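Local coordinates for protein alpha-1,2-Mannosidase (Trichoderma reesei, PDB 1HCU) that is a calcium-dependent glycoside hydrolase that probably trims alpha-1,2-linked mannose residues from high-mannose N-glycans, leaving a five-mannose core, at residues F454-K459 with N484-P489; W54-I59 with M449-F454; S305-S310 with P392-S397; T14-V19 with Y460-F465. One frame throughout, in Å; residues are numbered along the deposited sequence.

Interaction 1 (F454-K459 with N484-P489); sequences FAEALK and NTEAHP. With CA (calcium ion), chain H.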
loop_
_atom_site.group_PDB
_atom_site.type_symbol
_atom_site.label_atom_id
_atom_site.label_comp_id
_atom_site.label_asym_id
_atom_site.label_seq_id
_atom_site.Cartn_x
_atom_site.Cartn_y
_atom_site.Cartn_z
ATOM N N PHE A 454 7.426 7.119 5.495
ATOM C CA PHE A 454 8.791 6.857 5.049
ATOM C C PHE A 454 8.859 5.919 3.848
ATOM O O PHE A 454 9.556 6.189 2.871
ATOM C CB PHE A 454 9.625 6.208 6.163
ATOM C CG PHE A 454 10.034 7.149 7.251
ATOM C CD1 PHE A 454 9.471 7.050 8.520
ATOM C CD2 PHE A 454 10.991 8.131 7.014
ATOM C CE1 PHE A 454 9.854 7.913 9.536
ATOM C CE2 PHE A 454 11.382 9.000 8.024
ATOM C CZ PHE A 454 10.813 8.893 9.287
ATOM N N ALA A 455 8.128 4.814 3.930
ATOM C CA ALA A 455 8.157 3.809 2.878
ATOM C C ALA A 455 7.403 4.104 1.594
ATOM O O ALA A 455 7.859 3.741 0.509
ATOM C CB ALA A 455 7.673 2.476 3.443
ATOM N N GLU A 456 6.261 4.767 1.712
ATOM C CA GLU A 456 5.423 5.002 0.543
ATOM C C GLU A 456 5.236 6.420 0.022
ATOM O O GLU A 456 5.614 6.732 -1.100
ATOM C CB GLU A 456 4.046 4.396 0.806
ATOM C CG GLU A 456 4.064 2.938 1.227
ATOM C CD GLU A 456 2.674 2.315 1.165
ATOM O OE1 GLU A 456 2.066 2.081 2.235
ATOM O OE2 GLU A 456 2.189 2.075 0.041
ATOM N N ALA A 457 4.610 7.271 0.821
ATOM C CA ALA A 457 4.371 8.629 0.380
ATOM C C ALA A 457 5.640 9.299 -0.136
ATOM O O ALA A 457 5.657 9.814 -1.250
ATOM C CB ALA A 457 3.761 9.444 1.499
ATOM N N LEU A 458 6.708 9.276 0.657
ATOM C CA LEU A 458 7.958 9.923 0.249
ATOM C C LEU A 458 8.679 9.185 -0.883
ATOM O O LEU A 458 9.410 9.793 -1.667
ATOM C CB LEU A 458 8.880 10.095 1.468
ATOM C CG LEU A 458 8.388 11.114 2.515
ATOM C CD1 LEU A 458 9.320 11.123 3.734
ATOM C CD2 LEU A 458 8.347 12.505 1.892
ATOM N N LYS A 459 8.457 7.877 -0.971
ATOM C CA LYS A 459 9.063 7.049 -2.006
ATOM C C LYS A 459 8.441 7.360 -3.378
ATOM O O LYS A 459 9.149 7.664 -4.329
ATOM C CB LYS A 459 8.865 5.566 -1.652
ATOM C CG LYS A 459 9.268 4.583 -2.746
ATOM C CD LYS A 459 10.633 4.003 -2.519
ATOM C CE LYS A 459 10.586 2.575 -1.971
ATOM N NZ LYS A 459 10.046 2.445 -0.586
ATOM N N ASN A 484 5.683 -4.064 -3.569
ATOM C CA ASN A 484 4.772 -4.805 -2.716
ATOM C C ASN A 484 3.770 -3.745 -2.263
ATOM O O ASN A 484 3.897 -2.581 -2.636
ATOM C CB ASN A 484 5.526 -5.451 -1.535
ATOM C CG ASN A 484 5.528 -4.595 -0.276
ATOM O OD1 ASN A 484 5.707 -3.379 -0.323
ATOM N ND2 ASN A 484 5.348 -5.244 0.863
ATOM N N THR A 485 2.783 -4.124 -1.469
ATOM C CA THR A 485 1.775 -3.157 -1.053
ATOM C C THR A 485 2.282 -2.000 -0.184
ATOM O O THR A 485 1.615 -0.983 -0.065
ATOM C CB THR A 485 0.612 -3.877 -0.346
ATOM O OG1 THR A 485 -0.614 -3.259 -0.728
ATOM C CG2 THR A 485 0.762 -3.819 1.163
ATOM N N GLU A 486 3.461 -2.146 0.413
ATOM C CA GLU A 486 4.013 -1.091 1.266
ATOM C C GLU A 486 5.157 -0.395 0.523
ATOM O O GLU A 486 6.135 0.056 1.122
ATOM C CB GLU A 486 4.524 -1.691 2.588
ATOM C CG GLU A 486 4.854 -0.673 3.677
ATOM C CD GLU A 486 3.621 -0.193 4.444
ATOM O OE1 GLU A 486 2.485 -0.517 4.038
ATOM O OE2 GLU A 486 3.799 0.518 5.461
ATOM N N ALA A 487 5.033 -0.343 -0.795
ATOM C CA ALA A 487 6.028 0.298 -1.639
ATOM C C ALA A 487 7.431 -0.287 -1.515
ATOM O O ALA A 487 8.414 0.432 -1.674
ATOM C CB ALA A 487 6.063 1.794 -1.343
ATOM N N HIS A 488 7.532 -1.581 -1.224
ATOM C CA HIS A 488 8.841 -2.231 -1.131
ATOM C C HIS A 488 9.050 -3.054 -2.397
ATOM O O HIS A 488 8.415 -4.085 -2.587
ATOM C CB HIS A 488 8.925 -3.127 0.108
ATOM C CG HIS A 488 8.767 -2.380 1.394
ATOM N ND1 HIS A 488 9.490 -1.245 1.684
ATOM C CD2 HIS A 488 7.949 -2.586 2.453
ATOM C CE1 HIS A 488 9.122 -0.779 2.865
ATOM N NE2 HIS A 488 8.188 -1.575 3.351
ATOM N N PRO A 489 9.947 -2.600 -3.284
ATOM C CA PRO A 489 10.251 -3.275 -4.551
ATOM C C PRO A 489 11.093 -4.548 -4.448
ATOM O O PRO A 489 12.177 -4.529 -3.875
ATOM C CB PRO A 489 10.970 -2.186 -5.336
ATOM C CG PRO A 489 11.762 -1.504 -4.261
ATOM C CD PRO A 489 10.725 -1.354 -3.159
HETATM CA CA CA H . -1.043 -0.465 -0.264
HETATM O O HOH W 1 2.450 0.469 -2.414
HETATM O O HOH W 2 -0.280 2.156 -0.699
HETATM O O HOH W 3 -1.652 -1.881 2.130
HETATM O O HOH W 4 -3.020 0.643 1.344
HETATM O O HOH W 5 -3.251 -0.954 -1.785
#

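Interaction 2 (W54-I59 with M449-F454); sequences WGSSAI and MESFWF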
loop_
_atom_site.group_PDB
_atom_site.type_symbol
_atom_site.label_atom_id
_atom_site.label_comp_id
_atom_site.label_asym_id
_atom_site.label_seq_id
_atom_site.Cartn_x
_atom_site.Cartn_y
_atom_site.Cartn_z
ATOM N N TRP A 54 9.349 -3.570 16.963
ATOM C CA TRP A 54 10.503 -4.055 16.230
ATOM C C TRP A 54 11.225 -2.937 15.466
ATOM O O TRP A 54 12.251 -3.180 14.834
ATOM C CB TRP A 54 10.099 -5.183 15.262
ATOM C CG TRP A 54 9.806 -6.499 15.950
ATOM C CD1 TRP A 54 10.556 -7.102 16.929
ATOM C CD2 TRP A 54 8.702 -7.380 15.695
ATOM N NE1 TRP A 54 9.985 -8.299 17.298
ATOM C CE2 TRP A 54 8.848 -8.496 16.557
ATOM C CE3 TRP A 54 7.604 -7.337 14.823
ATOM C CZ2 TRP A 54 7.936 -9.559 16.572
ATOM C CZ3 TRP A 54 6.696 -8.397 14.838
ATOM C CH2 TRP A 54 6.872 -9.493 15.711
ATOM N N GLY A 55 10.703 -1.715 15.528
ATOM C CA GLY A 55 11.344 -0.611 14.827
ATOM C C GLY A 55 10.755 -0.375 13.448
ATOM O O GLY A 55 11.477 -0.201 12.462
ATOM N N SER A 56 9.431 -0.359 13.396
ATOM C CA SER A 56 8.672 -0.168 12.173
ATOM C C SER A 56 9.217 0.909 11.217
ATOM O O SER A 56 9.612 0.596 10.090
ATOM C CB SER A 56 7.215 0.147 12.549
ATOM O OG SER A 56 6.369 0.106 11.419
ATOM N N SER A 57 9.246 2.166 11.659
ATOM C CA SER A 57 9.735 3.255 10.813
ATOM C C SER A 57 11.143 3.046 10.254
ATOM O O SER A 57 11.427 3.449 9.128
ATOM C CB SER A 57 9.682 4.592 11.566
ATOM O OG SER A 57 8.344 4.986 11.811
ATOM N N ALA A 58 12.028 2.424 11.024
ATOM C CA ALA A 58 13.395 2.204 10.537
ATOM C C ALA A 58 13.444 1.205 9.381
ATOM O O ALA A 58 14.148 1.424 8.402
ATOM C CB ALA A 58 14.301 1.726 11.681
ATOM N N ILE A 59 12.688 0.117 9.492
ATOM C CA ILE A 59 12.669 -0.909 8.448
ATOM C C ILE A 59 11.898 -0.452 7.210
ATOM O O ILE A 59 12.331 -0.663 6.076
ATOM C CB ILE A 59 12.041 -2.217 8.978
ATOM C CG1 ILE A 59 12.780 -2.673 10.245
ATOM C CG2 ILE A 59 12.097 -3.301 7.909
ATOM C CD1 ILE A 59 14.272 -2.914 10.044
ATOM N N MET A 449 3.203 10.063 13.135
ATOM C CA MET A 449 3.893 9.934 11.860
ATOM C C MET A 449 4.069 8.447 11.554
ATOM O O MET A 449 5.045 7.821 11.966
ATOM C CB MET A 449 5.250 10.650 11.932
ATOM C CG MET A 449 6.033 10.664 10.628
ATOM S SD MET A 449 7.334 11.960 10.572
ATOM C CE MET A 449 8.753 11.055 11.143
ATOM N N GLU A 450 3.100 7.891 10.836
ATOM C CA GLU A 450 3.105 6.481 10.469
ATOM C C GLU A 450 4.325 6.100 9.639
ATOM O O GLU A 450 4.851 6.915 8.877
ATOM C CB GLU A 450 1.831 6.152 9.699
ATOM C CG GLU A 450 0.575 6.298 10.530
ATOM C CD GLU A 450 0.337 5.112 11.435
ATOM O OE1 GLU A 450 -0.522 5.220 12.335
ATOM O OE2 GLU A 450 1.000 4.068 11.243
ATOM N N SER A 451 4.755 4.849 9.774
ATOM C CA SER A 451 5.924 4.376 9.044
ATOM C C SER A 451 5.769 4.437 7.518
ATOM O O SER A 451 6.745 4.698 6.811
ATOM C CB SER A 451 6.292 2.950 9.493
ATOM O OG SER A 451 5.334 1.994 9.074
ATOM N N PHE A 452 4.561 4.208 7.001
ATOM C CA PHE A 452 4.379 4.260 5.550
ATOM C C PHE A 452 4.662 5.658 4.968
ATOM O O PHE A 452 4.745 5.836 3.754
ATOM C CB PHE A 452 2.980 3.753 5.149
ATOM C CG PHE A 452 1.846 4.386 5.911
ATOM C CD1 PHE A 452 1.566 5.734 5.766
ATOM C CD2 PHE A 452 1.035 3.616 6.745
ATOM C CE1 PHE A 452 0.496 6.316 6.430
ATOM C CE2 PHE A 452 -0.042 4.190 7.419
ATOM C CZ PHE A 452 -0.314 5.546 7.259
ATOM N N TRP A 453 4.817 6.651 5.839
ATOM C CA TRP A 453 5.158 7.991 5.374
ATOM C C TRP A 453 6.558 7.828 4.773
ATOM O O TRP A 453 6.832 8.303 3.671
ATOM C CB TRP A 453 5.175 8.963 6.548
ATOM C CG TRP A 453 5.782 10.310 6.267
ATOM C CD1 TRP A 453 6.838 10.877 6.921
ATOM C CD2 TRP A 453 5.335 11.287 5.311
ATOM N NE1 TRP A 453 7.075 12.143 6.439
ATOM C CE2 TRP A 453 6.168 12.420 5.452
ATOM C CE3 TRP A 453 4.310 11.314 4.356
ATOM C CZ2 TRP A 453 6.008 13.571 4.673
ATOM C CZ3 TRP A 453 4.150 12.457 3.580
ATOM C CH2 TRP A 453 4.998 13.572 3.745
ATOM N N PHE A 454 7.426 7.119 5.495
ATOM C CA PHE A 454 8.791 6.857 5.049
ATOM C C PHE A 454 8.859 5.919 3.848
ATOM O O PHE A 454 9.556 6.189 2.871
ATOM C CB PHE A 454 9.625 6.208 6.163
ATOM C CG PHE A 454 10.034 7.149 7.251
ATOM C CD1 PHE A 454 9.471 7.050 8.520
ATOM C CD2 PHE A 454 10.991 8.131 7.014
ATOM C CE1 PHE A 454 9.854 7.913 9.536
ATOM C CE2 PHE A 454 11.382 9.000 8.024
ATOM C CZ PHE A 454 10.813 8.893 9.287
HETATM O O HOH W 6 7.742 7.526 12.711
#

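Interaction 3 (S305-S310 with P392-S397); sequences SGHLAS and PETLES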
loop_
_atom_site.group_PDB
_atom_site.type_symbol
_atom_site.label_atom_id
_atom_site.label_comp_id
_atom_site.label_asym_id
_atom_site.label_seq_id
_atom_site.Cartn_x
_atom_site.Cartn_y
_atom_site.Cartn_z
ATOM N N SER A 305 -16.461 5.791 -0.897
ATOM C CA SER A 305 -15.078 5.426 -1.148
ATOM C C SER A 305 -14.146 6.237 -0.252
ATOM O O SER A 305 -14.600 6.944 0.643
ATOM C CB SER A 305 -14.753 5.647 -2.627
ATOM O OG SER A 305 -13.599 4.934 -3.022
ATOM N N GLY A 306 -12.842 6.140 -0.478
ATOM C CA GLY A 306 -11.921 6.880 0.365
ATOM C C GLY A 306 -10.509 6.824 -0.155
ATOM O O GLY A 306 -10.256 6.299 -1.234
ATOM N N HIS A 307 -9.580 7.346 0.634
ATOM C CA HIS A 307 -8.179 7.392 0.242
ATOM C C HIS A 307 -7.540 6.023 -0.033
ATOM O O HIS A 307 -6.633 5.922 -0.858
ATOM C CB HIS A 307 -7.393 8.148 1.309
ATOM C CG HIS A 307 -6.117 8.743 0.809
ATOM N ND1 HIS A 307 -5.064 7.976 0.359
ATOM C CD2 HIS A 307 -5.717 10.032 0.702
ATOM C CE1 HIS A 307 -4.069 8.767 0.000
ATOM N NE2 HIS A 307 -4.438 10.018 0.200
ATOM N N LEU A 308 -8.001 4.973 0.641
ATOM C CA LEU A 308 -7.420 3.641 0.416
ATOM C C LEU A 308 -7.679 3.164 -1.008
ATOM O O LEU A 308 -6.785 2.618 -1.659
ATOM C CB LEU A 308 -7.984 2.608 1.411
ATOM C CG LEU A 308 -7.559 2.709 2.882
ATOM C CD1 LEU A 308 -8.293 1.652 3.705
ATOM C CD2 LEU A 308 -6.047 2.523 3.001
ATOM N N ALA A 309 -8.898 3.380 -1.495
ATOM C CA ALA A 309 -9.252 2.952 -2.849
ATOM C C ALA A 309 -8.561 3.757 -3.947
ATOM O O ALA A 309 -8.603 3.371 -5.113
ATOM C CB ALA A 309 -10.757 3.018 -3.043
ATOM N N SER A 310 -7.918 4.866 -3.591
ATOM C CA SER A 310 -7.275 5.669 -4.620
ATOM C C SER A 310 -6.042 4.997 -5.228
ATOM O O SER A 310 -5.481 5.496 -6.202
ATOM C CB SER A 310 -6.904 7.054 -4.077
ATOM O OG SER A 310 -5.865 6.974 -3.122
ATOM N N PRO A 392 -0.373 7.210 1.163
ATOM C CA PRO A 392 0.296 7.434 -0.118
ATOM C C PRO A 392 -0.445 7.026 -1.387
ATOM O O PRO A 392 0.014 7.321 -2.493
ATOM C CB PRO A 392 1.553 6.612 0.047
ATOM C CG PRO A 392 0.969 5.340 0.674
ATOM C CD PRO A 392 -0.098 5.846 1.658
ATOM N N GLU A 393 -1.575 6.352 -1.240
ATOM C CA GLU A 393 -2.307 5.856 -2.395
ATOM C C GLU A 393 -2.478 6.778 -3.596
ATOM O O GLU A 393 -2.369 6.332 -4.732
ATOM C CB GLU A 393 -3.676 5.336 -1.961
ATOM C CG GLU A 393 -3.596 4.140 -1.030
ATOM C CD GLU A 393 -3.345 4.538 0.409
ATOM O OE1 GLU A 393 -3.056 3.646 1.227
ATOM O OE2 GLU A 393 -3.445 5.736 0.724
ATOM N N THR A 394 -2.752 8.054 -3.360
ATOM C CA THR A 394 -2.954 8.986 -4.456
ATOM C C THR A 394 -1.644 9.333 -5.168
ATOM O O THR A 394 -1.584 9.351 -6.409
ATOM C CB THR A 394 -3.675 10.239 -3.937
ATOM O OG1 THR A 394 -4.988 9.864 -3.499
ATOM C CG2 THR A 394 -3.793 11.292 -5.022
ATOM N N LEU A 395 -0.601 9.590 -4.380
ATOM C CA LEU A 395 0.713 9.886 -4.930
ATOM C C LEU A 395 1.145 8.646 -5.703
ATOM O O LEU A 395 1.835 8.734 -6.723
ATOM C CB LEU A 395 1.708 10.173 -3.806
ATOM C CG LEU A 395 1.498 11.499 -3.074
ATOM C CD1 LEU A 395 2.187 11.427 -1.727
ATOM C CD2 LEU A 395 2.042 12.665 -3.921
ATOM N N GLU A 396 0.714 7.486 -5.215
ATOM C CA GLU A 396 1.036 6.222 -5.862
ATOM C C GLU A 396 0.403 6.194 -7.248
ATOM O O GLU A 396 1.087 5.963 -8.245
ATOM C CB GLU A 396 0.497 5.048 -5.036
ATOM C CG GLU A 396 0.848 3.658 -5.560
ATOM C CD GLU A 396 0.307 2.566 -4.649
ATOM O OE1 GLU A 396 0.056 2.867 -3.466
ATOM O OE2 GLU A 396 0.140 1.412 -5.102
ATOM N N SER A 397 -0.901 6.441 -7.315
ATOM C CA SER A 397 -1.575 6.406 -8.603
ATOM C C SER A 397 -1.073 7.464 -9.580
ATOM O O SER A 397 -0.937 7.188 -10.771
ATOM C CB SER A 397 -3.088 6.501 -8.413
ATOM O OG SER A 397 -3.563 5.306 -7.815
#

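Interaction 4 (T14-V19 with Y460-F465); sequences TRAAAV and YAYLIF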
loop_
_atom_site.group_PDB
_atom_site.type_symbol
_atom_site.label_atom_id
_atom_site.label_comp_id
_atom_site.label_asym_id
_atom_site.label_seq_id
_atom_site.Cartn_x
_atom_site.Cartn_y
_atom_site.Cartn_z
ATOM N N THR A 14 15.088 19.815 -8.805
ATOM C CA THR A 14 14.608 20.692 -7.740
ATOM C C THR A 14 13.491 20.040 -6.928
ATOM O O THR A 14 13.495 20.071 -5.699
ATOM C CB THR A 14 14.113 22.032 -8.316
ATOM O OG1 THR A 14 15.228 22.741 -8.882
ATOM C CG2 THR A 14 13.474 22.883 -7.229
ATOM N N ARG A 15 12.542 19.439 -7.631
ATOM C CA ARG A 15 11.410 18.768 -7.005
ATOM C C ARG A 15 11.856 17.545 -6.181
ATOM O O ARG A 15 11.470 17.391 -5.022
ATOM C CB ARG A 15 10.422 18.345 -8.094
ATOM C CG ARG A 15 9.049 18.970 -7.966
ATOM C CD ARG A 15 8.823 20.181 -8.856
ATOM N NE ARG A 15 7.751 19.894 -9.800
ATOM C CZ ARG A 15 6.974 20.805 -10.372
ATOM N NH1 ARG A 15 6.024 20.421 -11.215
ATOM N NH2 ARG A 15 7.133 22.093 -10.099
ATOM N N ALA A 16 12.683 16.691 -6.779
ATOM C CA ALA A 16 13.180 15.494 -6.104
ATOM C C ALA A 16 13.944 15.855 -4.833
ATOM O O ALA A 16 13.823 15.171 -3.815
ATOM C CB ALA A 16 14.086 14.689 -7.053
ATOM N N ALA A 17 14.730 16.926 -4.899
ATOM C CA ALA A 17 15.505 17.377 -3.751
ATOM C C ALA A 17 14.578 17.754 -2.600
ATOM O O ALA A 17 14.875 17.447 -1.441
ATOM C CB ALA A 17 16.386 18.578 -4.139
ATOM N N ALA A 18 13.456 18.407 -2.913
ATOM C CA ALA A 18 12.505 18.799 -1.873
ATOM C C ALA A 18 11.964 17.577 -1.124
ATOM O O ALA A 18 11.885 17.579 0.111
ATOM C CB ALA A 18 11.356 19.598 -2.476
ATOM N N VAL A 19 11.604 16.532 -1.866
ATOM C CA VAL A 19 11.079 15.314 -1.253
ATOM C C VAL A 19 12.174 14.664 -0.404
ATOM O O VAL A 19 11.931 14.203 0.712
ATOM C CB VAL A 19 10.598 14.317 -2.331
ATOM C CG1 VAL A 19 10.031 13.061 -1.676
ATOM C CG2 VAL A 19 9.549 14.983 -3.202
ATOM N N TYR A 460 7.117 7.289 -3.484
ATOM C CA TYR A 460 6.475 7.572 -4.766
ATOM C C TYR A 460 6.676 9.029 -5.185
ATOM O O TYR A 460 6.914 9.304 -6.362
ATOM C CB TYR A 460 4.978 7.231 -4.719
ATOM C CG TYR A 460 4.691 5.737 -4.647
ATOM C CD1 TYR A 460 5.127 4.867 -5.652
ATOM C CD2 TYR A 460 4.009 5.194 -3.558
ATOM C CE1 TYR A 460 4.891 3.490 -5.564
ATOM C CE2 TYR A 460 3.768 3.825 -3.464
ATOM C CZ TYR A 460 4.211 2.976 -4.464
ATOM O OH TYR A 460 3.989 1.618 -4.356
ATOM N N ALA A 461 6.590 9.952 -4.225
ATOM C CA ALA A 461 6.768 11.369 -4.514
ATOM C C ALA A 461 8.156 11.624 -5.113
ATOM O O ALA A 461 8.306 12.371 -6.082
ATOM C CB ALA A 461 6.585 12.194 -3.242
ATOM N N TYR A 462 9.162 10.979 -4.540
ATOM C CA TYR A 462 10.526 11.121 -5.009
ATOM C C TYR A 462 10.745 10.519 -6.402
ATOM O O TYR A 462 11.289 11.173 -7.294
ATOM C CB TYR A 462 11.472 10.448 -4.027
ATOM C CG TYR A 462 12.901 10.475 -4.477
ATOM C CD1 TYR A 462 13.628 11.659 -4.456
ATOM C CD2 TYR A 462 13.524 9.323 -4.948
ATOM C CE1 TYR A 462 14.935 11.704 -4.892
ATOM C CE2 TYR A 462 14.838 9.357 -5.389
ATOM C CZ TYR A 462 15.535 10.554 -5.355
ATOM O OH TYR A 462 16.836 10.606 -5.775
ATOM N N LEU A 463 10.319 9.270 -6.578
ATOM C CA LEU A 463 10.497 8.562 -7.838
ATOM C C LEU A 463 9.852 9.235 -9.038
ATOM O O LEU A 463 10.330 9.095 -10.166
ATOM C CB LEU A 463 9.975 7.121 -7.714
ATOM C CG LEU A 463 10.776 6.232 -6.749
ATOM C CD1 LEU A 463 10.110 4.856 -6.614
ATOM C CD2 LEU A 463 12.206 6.097 -7.268
ATOM N N ILE A 464 8.774 9.972 -8.812
ATOM C CA ILE A 464 8.124 10.632 -9.927
ATOM C C ILE A 464 8.950 11.834 -10.440
ATOM O O ILE A 464 8.784 12.257 -11.588
ATOM C CB ILE A 464 6.674 11.043 -9.551
ATOM C CG1 ILE A 464 5.872 11.297 -10.829
ATOM C CG2 ILE A 464 6.680 12.244 -8.630
ATOM C CD1 ILE A 464 4.383 11.474 -10.595
ATOM N N PHE A 465 9.860 12.349 -9.608
ATOM C CA PHE A 465 10.721 13.480 -9.991
ATOM C C PHE A 465 12.181 13.023 -10.202
ATOM O O PHE A 465 12.987 13.731 -10.809
ATOM C CB PHE A 465 10.698 14.577 -8.904
ATOM C CG PHE A 465 9.310 15.095 -8.565
ATOM C CD1 PHE A 465 8.498 15.665 -9.550
ATOM C CD2 PHE A 465 8.824 15.025 -7.256
ATOM C CE1 PHE A 465 7.232 16.155 -9.235
ATOM C CE2 PHE A 465 7.556 15.510 -6.933
ATOM C CZ PHE A 465 6.755 16.079 -7.924
#

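Interaction 1 (F454-K459 with N484-P489)
A455, E456 and K459 of helix 451-465 pack against the beta turn N484-A487 in a buried, largely polar contact deep inside the helical barrel, beside the bound calcium. The methyl of A487 is the wedge: its CB sits 3.2 Å from A455 O and 3.5 Å from E456 CG. K459 reaches round it with CG anti to its backbone N (chi1 171°), and NZ donates to A487 O at 2.8 Å, tilted 32° from that carbonyl's plane. The same NZ hydrogen-bonds A455 O in plane, on a lone pair, and forms a salt bridge with D63. The E456 and E486 side chains cross at about a right angle, their OE1 atoms 3.2 Å apart and not hydrogen-bonded. N484 OD1 accepts from E486 N, an Asx turn, and from H488 N just after the turn, the two donors on opposite faces of the amide plane. T485 binds calcium through its O at 2.7 Å and OG1 at 2.9 Å; OG1 is also hydrogen-bonded to E249. E456 belongs to the second shell, its OE2 taking a bond from water 2, itself a calcium ligand. This is the calcium site at the barrel base of family 47 mannosidases.

Interaction 2 (W54-I59 with M449-F454)
S56 and S57 in the first turn of helix 56-67 meet S451 and F454 in the first turn of helix 451-465, where two helices of the barrel start next to each other. Small side chains let the backbones come close: the CA atoms of S57 and S451 are 4.3 Å apart, and S451 CB lies 3.7 Å from S57 CA. S56 OG lies 3.2 Å from S451 OG. S451 OG, set between its own backbone N and carbonyl carbon (chi1 69°), is hydrogen-bonded to D60 and R104, which ties it to polar groups of two neighbouring helices. The family 47 fold is an (alpha/alpha)7 barrel, and here this contact closes it, joining a helix from early in the chain to the last long one. G55 serves as N-cap of helix 56-67. Next to the serines, the F454 ring reaches S57, whose CB is 3.9 Å from F454 CE1; the same ring meets F23 edge-to-face. An alanine in place of F454 would probably open a gap beside S57 CB and deprive F23 of an edge-to-face partner. At the edge of the ring, in its plane, lies water 6, which donates to S57 OG and to M449 O, each at 2.8 Å. It thereby bridges a pair whose own oxygens, S57 OG and M449 O, stand 4.4 Å apart. S57 OG has a further partner in D38, on the loop ahead of strand 39-41.

Interaction 3 (S305-S310 with P392-S397)
The imidazole of H307 has T394 OG1 over one face, 3.6 Å above the plane and displaced toward the rim, while E393 N lies in plane at the edge. E393 OE2 also approaches that edge, 2.8 Å from H307 ND1, in a weak hydrogen bond bent to 126° at the hydrogen. Carboxylate and ring stand nearly perpendicular, 81° apart, and NE2 is held by Y343. The contact joins the end of strand 300-306 to the first turn of helix 393-405 in the (alpha/alpha)7 barrel, at the predicted active site: E393 is a probable catalytic residue, and L308 lies close to D245 and E353, predicted likewise. E393 turns at chi2 (82°), and its side chain runs alongside that of L308, pointing the same way, with OE1 3.7 Å from L308 CD2. S310 OG, between the backbone N and the carbonyl carbon, donates to H307 O at 2.6 Å and accepts from T394 OG1 at 3.0 Å. H307 O also takes the backbone N of S310, so the bend after the strand is fastened twice. One turn further along the helix, S397 OG, itself bonded to G314 N, donates to S310 O at 2.5 Å, within the carbonyl plane.

Interaction 4 (T14-V19 with Y460-F465)
R15, A16 and V19 of helix 13-33 face A461, Y462 and F465 of helix 451-465 with no hydrogen bond between the two segments. A CH-pi contact dominates: R15 CG stands 3.5 Å from the centroid of the F465 ring, only 10° off its normal, and I464 CG2 covers the opposite face. The guanidinium passes beyond the ring, its plane 80° from it, to a salt bridge with D412 and a cation-pi contact with W415. Apolar contacts make up the rest. A16 CB touches Y462 CE1 at 3.8 Å and F465 CB at 3.9 Å; V19 CG1, anti to its backbone N (chi1 -179°), comes to 3.8 Å from Y462 CB and also meets the methyl of A461. At the edge of the Y462 ring, in its plane, lies A16 O, 3.6 Å from CD1. An alanine at F465 would keep the CB contact with A16 but would probably leave a gap beneath R15 CG, setting the arginine's aliphatic part free to shift. The segment axes approach to 8.3 Å and run nearly antiparallel, as expected where outer and inner helices of an (alpha/alpha)7 barrel pack on each other, here well away from the annotated sites.

In the fold
Starting from the N terminus, helix 13-33 comes first, and interaction 4 closes the longest loop by bringing it onto the C-terminal part of helix 451-465. Interaction 2, which starts at 54-59 and returns at 449-454, lies within that loop. Within both lies interaction 3, whose shorter loop of 81 residues links the segment following strand 300-306 to helix 393-405. Interaction 1 opens on helix 451-465 after interactions 2 and 3 have closed, and its segments alternate with those of interaction 4. That helix carries interactions 1, 2 and 4, with F454 shared by 1 and 2, while P392 of interaction 3 packs on E456 and A457. The N-terminal helix, helix 56-67 and the calcium-bearing turn near the C terminus thus all meet helix 451-465.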